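Local structure of putative laminarinase (Phanerochaete chrysosporium, 2W39) at residues His83-Gln94 with Phe179-Glu190. The protein probably hydrolyses the glycosidic bonds of beta-glucans such as laminarin and lichenin, as a secreted family 16 glycoside hydrolase of a white-rot fungus. Sequence-based numbering, arbitrary orientation.
Sequences HVAVFDVRHMPQ and FNANGGGWYAME
Met189 pairs with Ala85 in an antiparallel two-strand contact, 83-89 with 185-190, in one sheet of the GH16 beta-sandwich; strand 288-297 flanks 83-89 on its other edge. Six backbone hydrogen bonds join Ala85 to Met189, Phe87 to Tyr187 and Val89 to Gly185. Past Val89 the chain turns a corner, and the side-chain amide of Asn180, on the helix before the partner strand, bonds to residues 92-94. Its OD1 accepts Met92 N on a lone pair at 2.8 Å, while ND2 gives one hydrogen to Met92 O and the other, almost straight (178°), to Gln94 OE1 at 2.9 Å. Three bonds thus fix the rotation of the amide, which also lies stacked on one face of the His91 ring, planes 2° apart; His91 ND1 is engaged by Tyr288 O. Beside it the Phe179 ring is sandwiched between Gly184 CA and Met92 CE; with Met92 CG between backbone N and carbonyl carbon (chi1 73°) and the chain bent at chi3, the methyl lies 3.6 Å from the ring centroid, a CH-pi contact. Val89 CG1 meets the rim of the same ring at CZ. At the far end Met189, bent at chi2 and chi3, shares the inner face with Phe87 and Tyr187, against Ile118 and Ile119 of the opposing sheet, and rests its CE 3.5 Å from His83 NE2, the nitrogen hydrogen-bonded to Glu104.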
ATOM      1  N   HIS A  83      -0.212  -3.258 -16.704  1.00  5.50           N
ATOM      2  CA  HIS A  83      -1.167  -2.206 -16.406  1.00  5.08           C
ATOM      3  C   HIS A  83      -0.461  -1.066 -15.700  1.00  4.84           C
ATOM      4  O   HIS A  83       0.702  -1.198 -15.288  1.00  5.19           O
ATOM      5  CB  HIS A  83      -2.312  -2.726 -15.516  1.00  5.28           C
ATOM      6  CG  HIS A  83      -1.914  -3.014 -14.097  1.00  4.66           C
ATOM      7  ND1 HIS A  83      -1.086  -4.061 -13.747  1.00  5.19           N
ATOM      8  CD2 HIS A  83      -2.285  -2.428 -12.933  1.00  4.77           C
ATOM      9  CE1 HIS A  83      -0.954  -4.087 -12.429  1.00  5.57           C
ATOM     10  NE2 HIS A  83      -1.668  -3.102 -11.909  1.00  5.23           N
ATOM     11  N   VAL A  84      -1.201   0.039 -15.565  1.00  4.79           N
ATOM     12  CA  VAL A  84      -0.795   1.137 -14.692  1.00  4.97           C
ATOM     13  C   VAL A  84      -1.902   1.380 -13.680  1.00  4.51           C
ATOM     14  O   VAL A  84      -3.076   1.441 -14.054  1.00  5.46           O
ATOM     15  CB  VAL A  84      -0.532   2.444 -15.486  1.00  4.96           C
ATOM     16  CG1 VAL A  84      -0.077   3.556 -14.566  1.00  8.27           C
ATOM     17  CG2 VAL A  84       0.515   2.207 -16.568  1.00  6.18           C
ATOM     18  N   ALA A  85      -1.542   1.517 -12.405  1.00  4.83           N
ATOM     19  CA  ALA A  85      -2.509   1.851 -11.346  1.00  5.08           C
ATOM     20  C   ALA A  85      -2.096   3.177 -10.729  1.00  4.75           C
ATOM     21  O   ALA A  85      -0.930   3.366 -10.378  1.00  5.33           O
ATOM     22  CB  ALA A  85      -2.549   0.746 -10.269  1.00  5.75           C
ATOM     23  N   VAL A  86      -3.058   4.089 -10.602  1.00  4.50           N
ATOM     24  CA  VAL A  86      -2.800   5.425 -10.071  1.00  5.06           C
ATOM     25  C   VAL A  86      -3.703   5.661  -8.868  1.00  4.80           C
ATOM     26  O   VAL A  86      -4.927   5.546  -8.976  1.00  5.32           O
ATOM     27  CB  VAL A  86      -3.049   6.529 -11.124  1.00  5.76           C
ATOM     28  CG1 VAL A  86      -2.670   7.891 -10.550  1.00  7.04           C
ATOM     29  CG2 VAL A  86      -2.248   6.233 -12.401  1.00  7.38           C
ATOM     30  N   PHE A  87      -3.097   6.024  -7.745  1.00  5.04           N
ATOM     31  CA  PHE A  87      -3.765   6.231  -6.461  1.00  5.40           C
ATOM     32  C   PHE A  87      -3.648   7.702  -6.087  1.00  5.11           C
ATOM     33  O   PHE A  87      -2.540   8.197  -5.893  1.00  5.68           O
ATOM     34  CB  PHE A  87      -3.098   5.383  -5.346  1.00  5.42           C
ATOM     35  CG  PHE A  87      -3.083   3.892  -5.600  1.00  4.99           C
ATOM     36  CD1 PHE A  87      -3.944   3.047  -4.906  1.00  5.91           C
ATOM     37  CD2 PHE A  87      -2.201   3.336  -6.517  1.00  5.57           C
ATOM     38  CE1 PHE A  87      -3.921   1.665  -5.133  1.00  6.30           C
ATOM     39  CE2 PHE A  87      -2.187   1.950  -6.754  1.00  6.00           C
ATOM     40  CZ  PHE A  87      -3.050   1.118  -6.075  1.00  6.36           C
ATOM     41  N   ASP A  88      -4.787   8.382  -6.003  1.00  4.88           N
ATOM     42  CA  ASP A  88      -4.841   9.793  -5.586  1.00  5.50           C
ATOM     43  C   ASP A  88      -5.264   9.768  -4.123  1.00  4.96           C
ATOM     44  O   ASP A  88      -6.431   9.498  -3.821  1.00  5.25           O
ATOM     45  CB  ASP A  88      -5.816  10.578  -6.475  1.00  6.10           C
ATOM     46  CG  ASP A  88      -5.898  12.044  -6.126  1.00  6.77           C
ATOM     47  OD1 ASP A  88      -5.305  12.476  -5.128  1.00  7.59           O
ATOM     48  OD2 ASP A  88      -6.589  12.768  -6.867  1.00  9.82           O
ATOM     49  N   VAL A  89      -4.303   9.988  -3.226  1.00  5.31           N
ATOM     50  CA  VAL A  89      -4.484   9.706  -1.802  1.00  5.38           C
ATOM     51  C   VAL A  89      -4.351  11.000  -1.000  1.00  5.46           C
ATOM     52  O   VAL A  89      -3.297  11.629  -0.995  1.00  5.45           O
ATOM     53  CB  VAL A  89      -3.435   8.698  -1.309  1.00  5.47           C
ATOM     54  CG1 VAL A  89      -3.648   8.413   0.172  1.00  6.01           C
ATOM     55  CG2 VAL A  89      -3.490   7.390  -2.131  1.00  6.50           C
ATOM     56  N   ARG A  90      -5.430  11.389  -0.332  1.00  5.63           N
ATOM     57  CA  ARG A  90      -5.447  12.598   0.497  1.00  6.19           C
ATOM     58  C   ARG A  90      -4.792  12.355   1.861  1.00  5.98           C
ATOM     59  O   ARG A  90      -4.207  13.272   2.435  1.00  6.53           O
ATOM     60  CB  ARG A  90      -6.880  13.106   0.701  1.00  6.76           C
ATOM     61  CG  ARG A  90      -7.597  13.417  -0.606  1.00  8.26           C
ATOM     62  CD  ARG A  90      -8.911  14.154  -0.318  1.00  9.81           C
ATOM     63  NE  ARG A  90      -9.734  14.365  -1.511  1.00 10.97           N
ATOM     64  CZ  ARG A  90     -10.787  13.632  -1.853  1.00  9.55           C
ATOM     65  NH1 ARG A  90     -11.162  12.582  -1.136  1.00 10.38           N
ATOM     66  NH2 ARG A  90     -11.470  13.950  -2.945  1.00 10.56           N
ATOM     67  N   HIS A  91      -4.941  11.143   2.403  1.00  5.22           N
ATOM     68  CA  HIS A  91      -4.528  10.830   3.768  1.00  5.52           C
ATOM     69  C   HIS A  91      -4.269   9.331   3.836  1.00  4.90           C
ATOM     70  O   HIS A  91      -4.997   8.546   3.222  1.00  5.13           O
ATOM     71  CB  HIS A  91      -5.655  11.207   4.739  1.00  5.70           C
ATOM     72  CG  HIS A  91      -5.256  11.279   6.184  1.00  5.54           C
ATOM     73  ND1 HIS A  91      -5.265  10.180   7.024  1.00  6.05           N
ATOM     74  CD2 HIS A  91      -4.893  12.336   6.951  1.00  6.75           C
ATOM     75  CE1 HIS A  91      -4.926  10.567   8.245  1.00  5.93           C
ATOM     76  NE2 HIS A  91      -4.689  11.867   8.225  1.00  6.58           N
ATOM     77  N   MET A  92      -3.237   8.936   4.575  1.00  4.75           N
ATOM     78  CA  MET A  92      -3.011   7.523   4.878  1.00  4.82           C
ATOM     79  C   MET A  92      -3.009   7.334   6.391  1.00  5.06           C
ATOM     80  O   MET A  92      -2.822   8.288   7.152  1.00  5.52           O
ATOM     81  CB  MET A  92      -1.690   7.013   4.291  1.00  5.27           C
ATOM     82  CG  MET A  92      -0.437   7.518   5.002  1.00  5.97           C
ATOM     83  SD  MET A  92       1.089   6.674   4.504  1.00  5.76           S
ATOM     84  CE  MET A  92       1.265   7.260   2.796  1.00  6.28           C
ATOM     85  N   PRO A  93      -3.241   6.102   6.855  1.00  5.15           N
ATOM     86  CA  PRO A  93      -3.277   5.943   8.305  1.00  5.32           C
ATOM     87  C   PRO A  93      -1.991   6.353   8.986  1.00  5.61           C
ATOM     88  O   PRO A  93      -0.883   6.071   8.508  1.00  5.92           O
ATOM     89  CB  PRO A  93      -3.528   4.443   8.487  1.00  5.53           C
ATOM     90  CG  PRO A  93      -4.300   4.040   7.228  1.00  5.21           C
ATOM     91  CD  PRO A  93      -3.647   4.879   6.136  1.00  5.23           C
ATOM     92  N   GLN A  94      -2.158   6.946  10.162  1.00  6.09           N
ATOM     93  CA  GLN A  94      -1.026   7.237  11.041  1.00  6.80           C
ATOM     94  C   GLN A  94      -1.363   6.843  12.472  1.00  6.66           C
ATOM     95  O   GLN A  94      -2.524   6.665  12.824  1.00  7.16           O
ATOM     96  CB  GLN A  94      -0.591   8.703  10.947  1.00  7.70           C
ATOM     97  CG  GLN A  94      -1.647   9.678  11.424  1.00  8.64           C
ATOM     98  CD  GLN A  94      -1.139  11.100  11.428  1.00  9.11           C
ATOM     99  OE1 GLN A  94      -0.857  11.682  10.380  1.00  8.68           O
ATOM    100  NE2 GLN A  94      -1.020  11.676  12.615  1.00 12.55           N
ATOM    101  N   PHE A 179       3.459  13.001   5.064  1.00  5.55           N
ATOM    102  CA  PHE A 179       2.547  12.898   3.922  1.00  5.18           C
ATOM    103  C   PHE A 179       1.196  13.524   4.251  1.00  5.02           C
ATOM    104  O   PHE A 179       0.642  14.303   3.464  1.00  5.27           O
ATOM    105  CB  PHE A 179       2.434  11.409   3.607  1.00  4.96           C
ATOM    106  CG  PHE A 179       1.416  11.025   2.552  1.00  4.70           C
ATOM    107  CD1 PHE A 179       1.801  10.792   1.232  1.00  5.62           C
ATOM    108  CD2 PHE A 179       0.102  10.743   2.918  1.00  5.06           C
ATOM    109  CE1 PHE A 179       0.888  10.327   0.285  1.00  5.63           C
ATOM    110  CE2 PHE A 179      -0.827  10.261   1.969  1.00  5.49           C
ATOM    111  CZ  PHE A 179      -0.430  10.063   0.668  1.00  5.49           C
ATOM    112  N   ASN A 180       0.655  13.187   5.419  1.00  5.13           N
ATOM    113  CA  ASN A 180      -0.669  13.679   5.770  1.00  5.84           C
ATOM    114  C   ASN A 180      -0.709  15.198   5.934  1.00  5.63           C
ATOM    115  O   ASN A 180      -1.657  15.864   5.495  1.00  6.60           O
ATOM    116  CB  ASN A 180      -1.176  12.971   7.021  1.00  6.59           C
ATOM    117  CG  ASN A 180      -1.527  11.524   6.750  1.00  5.58           C
ATOM    118  OD1 ASN A 180      -1.826  11.160   5.604  1.00  5.73           O
ATOM    119  ND2 ASN A 180      -1.497  10.690   7.784  1.00  6.39           N
ATOM    120  N   ALA A 181       0.328  15.747   6.568  1.00  6.53           N
ATOM    121  CA  ALA A 181       0.407  17.201   6.756  1.00  7.11           C
ATOM    122  C   ALA A 181       0.457  17.948   5.424  1.00  7.20           C
ATOM    123  O   ALA A 181       0.014  19.102   5.322  1.00  7.64           O
ATOM    124  CB  ALA A 181       1.641  17.525   7.587  1.00  9.18           C
ATOM    125  N   ASN A 182       1.016  17.292   4.420  1.00  7.21           N
ATOM    126  CA  ASN A 182       1.172  17.852   3.087  1.00  7.62           C
ATOM    127  C   ASN A 182      -0.044  17.610   2.184  1.00  7.67           C
ATOM    128  O   ASN A 182      -0.012  17.986   1.011  1.00  8.59           O
ATOM    129  CB  ASN A 182       2.444  17.278   2.453  1.00  8.21           C
ATOM    130  CG  ASN A 182       2.989  18.153   1.350  1.00  8.59           C
ATOM    131  OD1 ASN A 182       3.085  19.378   1.497  1.00 10.62           O
ATOM    132  ND2 ASN A 182       3.364  17.535   0.229  1.00  9.01           N
ATOM    133  N   GLY A 183      -1.102  16.976   2.701  1.00  7.09           N
ATOM    134  CA  GLY A 183      -2.268  16.664   1.875  1.00  6.99           C
ATOM    135  C   GLY A 183      -2.101  15.453   0.974  1.00  6.42           C
ATOM    136  O   GLY A 183      -2.846  15.298   0.003  1.00  6.73           O
ATOM    137  N   GLY A 184      -1.127  14.609   1.279  1.00  6.15           N
ATOM    138  CA  GLY A 184      -0.959  13.346   0.573  1.00  6.28           C
ATOM    139  C   GLY A 184      -0.290  13.542  -0.766  1.00  5.56           C
ATOM    140  O   GLY A 184       0.703  14.276  -0.879  1.00  6.09           O
ATOM    141  N   GLY A 185      -0.820  12.896  -1.804  1.00  5.79           N
ATOM    142  CA  GLY A 185      -0.209  12.942  -3.122  1.00  6.09           C
ATOM    143  C   GLY A 185      -0.653  11.770  -3.957  1.00  5.46           C
ATOM    144  O   GLY A 185      -1.664  11.128  -3.667  1.00  5.71           O
ATOM    145  N   TRP A 186       0.111  11.514  -5.012  1.00  5.03           N
ATOM    146  CA  TRP A 186      -0.229  10.487  -5.988  1.00  5.27           C
ATOM    147  C   TRP A 186       0.852   9.431  -6.009  1.00  5.19           C
ATOM    148  O   TRP A 186       2.061   9.731  -6.020  1.00  5.87           O
ATOM    149  CB  TRP A 186      -0.337  11.066  -7.395  1.00  5.94           C
ATOM    150  CG  TRP A 186      -1.431  12.062  -7.584  1.00  6.38           C
ATOM    151  CD1 TRP A 186      -2.703  11.796  -8.025  1.00  6.82           C
ATOM    152  CD2 TRP A 186      -1.354  13.477  -7.381  1.00  6.83           C
ATOM    153  NE1 TRP A 186      -3.419  12.964  -8.107  1.00  7.82           N
ATOM    154  CE2 TRP A 186      -2.620  14.009  -7.718  1.00  7.24           C
ATOM    155  CE3 TRP A 186      -0.340  14.347  -6.938  1.00  6.76           C
ATOM    156  CZ2 TRP A 186      -2.904  15.381  -7.648  1.00  8.10           C
ATOM    157  CZ3 TRP A 186      -0.622  15.723  -6.883  1.00  7.96           C
ATOM    158  CH2 TRP A 186      -1.900  16.220  -7.233  1.00  8.20           C
ATOM    159  N   TYR A 187       0.422   8.176  -6.001  1.00  4.67           N
ATOM    160  CA  TYR A 187       1.300   7.032  -6.272  1.00  4.91           C
ATOM    161  C   TYR A 187       0.843   6.400  -7.564  1.00  4.58           C
ATOM    162  O   TYR A 187      -0.354   6.125  -7.736  1.00  5.73           O
ATOM    163  CB  TYR A 187       1.236   6.009  -5.139  1.00  4.76           C
ATOM    164  CG  TYR A 187       2.202   6.328  -4.016  1.00  5.15           C
ATOM    165  CD1 TYR A 187       1.812   7.069  -2.898  1.00  5.33           C
ATOM    166  CD2 TYR A 187       3.528   5.890  -4.095  1.00  5.15           C
ATOM    167  CE1 TYR A 187       2.733   7.347  -1.874  1.00  5.63           C
ATOM    168  CE2 TYR A 187       4.446   6.190  -3.098  1.00  5.40           C
ATOM    169  CZ  TYR A 187       4.036   6.913  -1.997  1.00  5.15           C
ATOM    170  OH  TYR A 187       4.986   7.188  -1.047  1.00  5.89           O
ATOM    171  N   ALA A 188       1.784   6.127  -8.466  1.00  4.74           N
ATOM    172  CA  ALA A 188       1.472   5.440  -9.723  1.00  4.92           C
ATOM    173  C   ALA A 188       2.432   4.274  -9.874  1.00  4.85           C
ATOM    174  O   ALA A 188       3.620   4.383  -9.560  1.00  5.68           O
ATOM    175  CB  ALA A 188       1.592   6.390 -10.899  1.00  5.51           C
ATOM    176  N   MET A 189       1.921   3.154 -10.369  1.00  4.72           N
ATOM    177  CA  MET A 189       2.741   1.962 -10.573  1.00  4.73           C
ATOM    178  C   MET A 189       2.479   1.462 -11.978  1.00  4.86           C
ATOM    179  O   MET A 189       1.317   1.239 -12.336  1.00  5.43           O
ATOM    180  CB  MET A 189       2.399   0.909  -9.509  1.00  5.26           C
ATOM    181  CG  MET A 189       3.280  -0.341  -9.474  1.00  6.65           C
ATOM    182  SD  MET A 189       3.018  -1.491 -10.851  1.00  5.98           S
ATOM    183  CE  MET A 189       1.334  -2.009 -10.554  1.00  9.51           C
ATOM    184  N   GLU A 190       3.545   1.328 -12.772  1.00  4.82           N
ATOM    185  CA  GLU A 190       3.488   0.708 -14.088  1.00  5.35           C
ATOM    186  C   GLU A 190       4.163  -0.649 -14.029  1.00  5.00           C
ATOM    187  O   GLU A 190       5.318  -0.761 -13.611  1.00  5.70           O
ATOM    188  CB  GLU A 190       4.172   1.593 -15.141  1.00  5.19           C
ATOM    189  CG  GLU A 190       4.199   0.941 -16.530  1.00  6.44           C
ATOM    190  CD  GLU A 190       4.914   1.748 -17.589  1.00  7.34           C
ATOM    191  OE1 GLU A 190       5.636   2.695 -17.233  1.00  8.67           O
ATOM    192  OE2 GLU A 190       4.765   1.399 -18.788  1.00  9.11           O
TER
HETATM  193  O   HOH W   1      -4.036  14.741   4.796  1.00  9.14           O